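Local coordinates for methylenetetrahydrofolate--tRNA-(uracil-5-)-methyltransferase trmFO (Thermus thermophilus, PDB 3G5S), which catalyses, as a flavoprotein using FAD, the folate-dependent methylation of uridine 54 in tRNA to 5-methyluridine, at residues A[1-10]-A[20-31]. Numbering follows the deposited sequence.
With FAD (flavin-adenine dinucleotide), chain B; EDO (1,2-ethanediol), chain I.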
loop_
_atom_site.group_PDB
_atom_site.type_symbol
_atom_site.label_atom_id
_atom_site.label_comp_id
_atom_site.label_asym_id
_atom_site.label_seq_id
_atom_site.Cartn_x
_atom_site.Cartn_y
_atom_site.Cartn_z
HETATM N N MSE A 1 -30.853 14.751 8.839
HETATM C CA MSE A 1 -29.824 14.841 9.867
HETATM C C MSE A 1 -28.472 15.109 9.218
HETATM O O MSE A 1 -28.260 14.779 8.053
HETATM C CB MSE A 1 -29.776 13.548 10.696
HETATM C CG MSE A 1 -29.252 12.313 9.944
HETATM SE SE MSE A 1 -29.425 10.629 10.928
HETATM C CE MSE A 1 -31.343 10.394 10.810
ATOM N N GLU A 2 -27.559 15.709 9.974
ATOM C CA GLU A 2 -26.195 15.917 9.504
ATOM C C GLU A 2 -25.485 14.572 9.391
ATOM O O GLU A 2 -25.638 13.711 10.258
ATOM C CB GLU A 2 -25.440 16.820 10.475
ATOM C CG GLU A 2 -24.292 17.582 9.849
ATOM C CD GLU A 2 -24.760 18.631 8.851
ATOM O OE1 GLU A 2 -25.974 18.922 8.793
ATOM O OE2 GLU A 2 -23.912 19.180 8.127
ATOM N N ARG A 3 -24.718 14.400 8.320
ATOM C CA ARG A 3 -24.050 13.135 8.042
ATOM C C ARG A 3 -22.626 13.384 7.589
ATOM O O ARG A 3 -22.353 14.382 6.909
ATOM C CB ARG A 3 -24.788 12.352 6.949
ATOM C CG ARG A 3 -26.228 12.019 7.260
ATOM C CD ARG A 3 -26.913 11.308 6.102
ATOM N NE ARG A 3 -28.306 11.022 6.411
ATOM C CZ ARG A 3 -28.725 9.955 7.082
ATOM N NH1 ARG A 3 -30.019 9.805 7.311
ATOM N NH2 ARG A 3 -27.868 9.038 7.520
ATOM N N VAL A 4 -21.725 12.481 7.970
ATOM C CA VAL A 4 -20.401 12.442 7.376
ATOM C C VAL A 4 -20.499 11.742 6.031
ATOM O O VAL A 4 -21.115 10.682 5.923
ATOM C CB VAL A 4 -19.410 11.694 8.285
ATOM C CG1 VAL A 4 -18.113 11.396 7.539
ATOM C CG2 VAL A 4 -19.150 12.512 9.526
ATOM N N ASN A 5 -19.922 12.354 4.999
ATOM C CA ASN A 5 -19.900 11.742 3.684
ATOM C C ASN A 5 -18.808 10.693 3.602
ATOM O O ASN A 5 -17.683 10.941 4.027
ATOM C CB ASN A 5 -19.629 12.797 2.619
ATOM C CG ASN A 5 -20.667 13.892 2.611
ATOM O OD1 ASN A 5 -21.859 13.621 2.460
ATOM N ND2 ASN A 5 -20.227 15.136 2.774
ATOM N N VAL A 6 -19.145 9.536 3.042
ATOM C CA VAL A 6 -18.145 8.539 2.681
ATOM C C VAL A 6 -18.348 8.253 1.205
ATOM O O VAL A 6 -19.426 7.822 0.785
ATOM C CB VAL A 6 -18.259 7.251 3.523
ATOM C CG1 VAL A 6 -17.247 6.203 3.030
ATOM C CG2 VAL A 6 -18.043 7.562 5.000
ATOM N N VAL A 7 -17.322 8.539 0.411
ATOM C CA VAL A 7 -17.438 8.426 -1.030
ATOM C C VAL A 7 -16.741 7.157 -1.499
ATOM O O VAL A 7 -15.512 7.051 -1.462
ATOM C CB VAL A 7 -16.856 9.666 -1.750
ATOM C CG1 VAL A 7 -17.067 9.543 -3.249
ATOM C CG2 VAL A 7 -17.484 10.955 -1.209
ATOM N N GLY A 8 -17.551 6.198 -1.931
ATOM C CA GLY A 8 -17.071 4.894 -2.358
ATOM C C GLY A 8 -17.380 3.846 -1.304
ATOM O O GLY A 8 -16.969 3.995 -0.153
ATOM N N ALA A 9 -18.103 2.798 -1.694
ATOM C CA ALA A 9 -18.479 1.720 -0.787
ATOM C C ALA A 9 -17.726 0.434 -1.112
ATOM O O ALA A 9 -18.321 -0.643 -1.222
ATOM C CB ALA A 9 -19.975 1.490 -0.825
ATOM N N GLY A 10 -16.412 0.556 -1.269
ATOM C CA GLY A 10 -15.553 -0.598 -1.435
ATOM C C GLY A 10 -15.029 -1.081 -0.096
ATOM O O GLY A 10 -15.693 -0.958 0.937
ATOM N N LEU A 20 -17.744 5.032 11.697
ATOM C CA LEU A 20 -18.577 6.179 12.008
ATOM C C LEU A 20 -19.879 5.744 12.685
ATOM O O LEU A 20 -20.267 6.288 13.724
ATOM C CB LEU A 20 -18.859 6.947 10.723
ATOM C CG LEU A 20 -17.706 7.826 10.237
ATOM C CD1 LEU A 20 -17.639 7.878 8.716
ATOM C CD2 LEU A 20 -17.839 9.222 10.808
ATOM N N LEU A 21 -20.548 4.758 12.098
ATOM C CA LEU A 21 -21.828 4.294 12.617
ATOM C C LEU A 21 -21.694 3.744 14.036
ATOM O O LEU A 21 -22.541 4.004 14.893
ATOM C CB LEU A 21 -22.437 3.250 11.680
ATOM C CG LEU A 21 -22.772 3.756 10.273
ATOM C CD1 LEU A 21 -23.077 2.598 9.334
ATOM C CD2 LEU A 21 -23.936 4.745 10.313
ATOM N N ARG A 22 -20.623 2.986 14.280
ATOM C CA ARG A 22 -20.360 2.398 15.598
ATOM C C ARG A 22 -20.205 3.466 16.666
ATOM O O ARG A 22 -20.528 3.238 17.835
ATOM C CB ARG A 22 -19.083 1.536 15.582
ATOM C CG ARG A 22 -19.145 0.311 14.692
ATOM C CD ARG A 22 -18.085 -0.700 15.062
ATOM N NE ARG A 22 -16.765 -0.495 14.464
ATOM C CZ ARG A 22 -15.626 -0.767 15.105
ATOM N NH1 ARG A 22 -15.667 -1.176 16.360
ATOM N NH2 ARG A 22 -14.453 -0.597 14.518
ATOM N N LEU A 23 -19.671 4.614 16.263
ATOM C CA LEU A 23 -19.475 5.737 17.169
ATOM C C LEU A 23 -20.684 6.676 17.208
ATOM O O LEU A 23 -20.628 7.750 17.807
ATOM C CB LEU A 23 -18.189 6.492 16.811
ATOM C CG LEU A 23 -16.914 5.685 17.102
ATOM C CD1 LEU A 23 -15.717 6.339 16.441
ATOM C CD2 LEU A 23 -16.688 5.519 18.596
ATOM N N GLY A 24 -21.782 6.255 16.588
ATOM C CA GLY A 24 -23.021 7.016 16.628
ATOM C C GLY A 24 -23.074 8.235 15.722
ATOM O O GLY A 24 -23.879 9.140 15.948
ATOM N N VAL A 25 -22.228 8.257 14.692
ATOM C CA VAL A 25 -22.189 9.380 13.758
ATOM C C VAL A 25 -22.855 8.963 12.446
ATOM O O VAL A 25 -22.424 8.012 11.809
ATOM C CB VAL A 25 -20.737 9.828 13.506
ATOM C CG1 VAL A 25 -20.693 10.983 12.522
ATOM C CG2 VAL A 25 -20.060 10.209 14.815
ATOM N N PRO A 26 -23.924 9.669 12.036
ATOM C CA PRO A 26 -24.620 9.268 10.809
ATOM C C PRO A 26 -23.757 9.441 9.567
ATOM O O PRO A 26 -22.866 10.302 9.519
ATOM C CB PRO A 26 -25.817 10.224 10.755
ATOM C CG PRO A 26 -25.996 10.677 12.163
ATOM C CD PRO A 26 -24.615 10.771 12.719
ATOM N N VAL A 27 -24.049 8.626 8.559
ATOM C CA VAL A 27 -23.227 8.531 7.366
ATOM C C VAL A 27 -24.094 8.672 6.126
ATOM O O VAL A 27 -25.231 8.192 6.087
ATOM C CB VAL A 27 -22.480 7.172 7.326
ATOM C CG1 VAL A 27 -21.755 6.977 6.002
ATOM C CG2 VAL A 27 -21.510 7.068 8.501
ATOM N N ARG A 28 -23.541 9.362 5.135
ATOM C CA ARG A 28 -24.071 9.394 3.789
ATOM C C ARG A 28 -23.039 8.681 2.926
ATOM O O ARG A 28 -21.953 9.213 2.677
ATOM C CB ARG A 28 -24.239 10.843 3.335
ATOM C CG ARG A 28 -24.904 10.997 1.992
ATOM C CD ARG A 28 -25.118 12.470 1.635
ATOM N NE ARG A 28 -26.022 13.149 2.563
ATOM C CZ ARG A 28 -25.643 14.038 3.479
ATOM N NH1 ARG A 28 -24.364 14.367 3.612
ATOM N NH2 ARG A 28 -26.548 14.596 4.270
ATOM N N LEU A 29 -23.375 7.462 2.515
ATOM C CA LEU A 29 -22.454 6.601 1.786
ATOM C C LEU A 29 -22.805 6.631 0.313
ATOM O O LEU A 29 -23.889 6.193 -0.080
ATOM C CB LEU A 29 -22.553 5.174 2.326
ATOM C CG LEU A 29 -21.688 4.104 1.660
ATOM C CD1 LEU A 29 -20.215 4.437 1.805
ATOM C CD2 LEU A 29 -21.997 2.746 2.262
ATOM N N PHE A 30 -21.894 7.168 -0.494
ATOM C CA PHE A 30 -22.100 7.282 -1.934
ATOM C C PHE A 30 -21.455 6.102 -2.646
ATOM O O PHE A 30 -20.303 5.755 -2.377
ATOM C CB PHE A 30 -21.457 8.563 -2.483
ATOM C CG PHE A 30 -22.084 9.842 -2.001
ATOM C CD1 PHE A 30 -21.659 10.441 -0.827
ATOM C CD2 PHE A 30 -23.063 10.472 -2.751
ATOM C CE1 PHE A 30 -22.217 11.629 -0.401
ATOM C CE2 PHE A 30 -23.623 11.654 -2.325
ATOM C CZ PHE A 30 -23.202 12.238 -1.155
ATOM N N GLU A 31 -22.195 5.504 -3.571
ATOM C CA GLU A 31 -21.661 4.440 -4.400
ATOM C C GLU A 31 -22.287 4.530 -5.777
ATOM O O GLU A 31 -23.510 4.522 -5.914
ATOM C CB GLU A 31 -21.934 3.070 -3.775
ATOM C CG GLU A 31 -21.487 1.902 -4.638
ATOM C CD GLU A 31 -20.051 2.035 -5.099
ATOM O OE1 GLU A 31 -19.830 2.069 -6.332
ATOM O OE2 GLU A 31 -19.146 2.115 -4.233
HETATM P PA FAD B . -12.581 -0.260 -4.087
HETATM O O1A FAD B . -12.358 -0.350 -5.568
HETATM O O2A FAD B . -12.808 -1.528 -3.324
HETATM O O5B FAD B . -13.800 0.716 -3.753
HETATM C C5B FAD B . -13.938 1.973 -4.387
HETATM C C4B FAD B . -15.421 2.217 -4.586
HETATM O O4B FAD B . -15.621 3.551 -5.020
HETATM C C3B FAD B . -16.005 1.316 -5.673
HETATM O O3B FAD B . -17.152 0.637 -5.199
HETATM C C2B FAD B . -16.345 2.277 -6.813
HETATM O O2B FAD B . -17.470 1.905 -7.583
HETATM C C1B FAD B . -16.601 3.569 -6.061
HETATM N N9A FAD B . -16.391 4.836 -6.777
HETATM C C8A FAD B . -15.315 5.202 -7.537
HETATM N N7A FAD B . -15.475 6.485 -7.922
HETATM C C5A FAD B . -16.646 6.938 -7.400
HETATM C C6A FAD B . -17.311 8.155 -7.461
HETATM N N6A FAD B . -16.747 9.254 -7.981
HETATM N N1A FAD B . -18.500 8.284 -6.796
HETATM C C2A FAD B . -19.052 7.235 -6.099
HETATM N N3A FAD B . -18.402 6.024 -6.028
HETATM C C4A FAD B . -17.227 5.904 -6.680
HETATM N N1 FAD B . -6.057 -6.360 -3.742
HETATM C C2 FAD B . -5.673 -7.491 -3.070
HETATM O O2 FAD B . -5.383 -7.440 -1.876
HETATM N N3 FAD B . -5.616 -8.696 -3.744
HETATM C C4 FAD B . -5.942 -8.809 -5.085
HETATM O O4 FAD B . -5.886 -9.904 -5.657
HETATM C C4X FAD B . -6.333 -7.651 -5.757
HETATM N N5 FAD B . -6.662 -7.694 -7.093
HETATM C C5X FAD B . -7.056 -6.540 -7.740
HETATM C C6 FAD B . -7.396 -6.599 -9.087
HETATM C C7 FAD B . -7.785 -5.453 -9.765
HETATM C C7M FAD B . -8.151 -5.523 -11.222
HETATM C C8 FAD B . -7.842 -4.241 -9.084
HETATM C C8M FAD B . -8.265 -2.994 -9.805
HETATM C C9 FAD B . -7.505 -4.179 -7.734
HETATM C C9A FAD B . -7.108 -5.327 -7.052
HETATM N N10 FAD B . -6.754 -5.264 -5.710
HETATM C C10 FAD B . -6.384 -6.435 -5.077
HETATM C "C1'" FAD B . -6.184 -3.977 -5.157
HETATM C "C2'" FAD B . -6.989 -3.381 -3.989
HETATM O "O2'" FAD B . -6.637 -3.955 -2.742
HETATM C "C3'" FAD B . -8.497 -3.461 -4.225
HETATM O "O3'" FAD B . -8.775 -2.655 -5.353
HETATM C "C4'" FAD B . -9.323 -2.974 -3.036
HETATM O "O4'" FAD B . -10.674 -3.304 -3.286
HETATM C "C5'" FAD B . -9.151 -1.480 -2.786
HETATM O "O5'" FAD B . -10.128 -1.037 -1.870
HETATM P P FAD B . -10.706 0.449 -2.000
HETATM O O1P FAD B . -9.599 1.454 -1.971
HETATM O O2P FAD B . -11.784 0.581 -0.975
HETATM O O3P FAD B . -11.308 0.512 -3.487
HETATM C C1 EDO I . -22.823 10.445 18.730
HETATM O O1 EDO I . -24.120 9.845 18.683
HETATM C C2 EDO I . -22.917 11.846 18.145
HETATM O O2 EDO I . -23.927 12.596 18.829
HETATM O O HOH W 1 -29.056 13.632 5.452
HETATM O O HOH W 2 -24.785 16.407 6.129
#
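The selenium of M1, a selenomethionine, rests on the ring of P26, 3.6 Å from its CB. R3, just before strand 4-7, extends from CG to NE across to V27, and its NH2 gives a bent bond (139°) to V27 O, from above that carbonyl's plane. Its CB and CD lie over one face of the R28 guanidinium; the two guanidinium planes stand 78° apart, while water 1 accepts from both R3 NE and R28 NH2. V4 begins the parallel pairing with strand 27-30, its N bonding to P26 O and its O to R28 N. V4 CG1 meets L20 CD1 at 3.7 Å, and the same methyl reaches V6 CG2 on that face of the sheet; V6 CG1 touches L29 CD1. On the face shared with V7, N5 OD1 takes R28 NH1 at 2.9 Å, in the guanidinium plane, and also sits at the edge of the F30 ring. With a lysine in place of R28, the flat guanidinium beside R3 is gone, and N5 OD1 and the two waters would probably lose donors that fix them. V6 N bonds to R28 O and V6 O to F30 N; G8 N to F30 O ends the ladder. A CB on G8 would press on V7 O and also run into FAD O4B. A9 N bonds to E31 OE2 (2.8 Å), nearly along the C-O axis. E31, bent at chi2 (51°), accepts from FAD O2B through OE1 and from FAD O3B through OE2, at 2.7 Å each. In this Rossmann-type beta-alpha-beta unit, glycine turn and strand-end acid, tied by one amide, together hold the adenosine ribose.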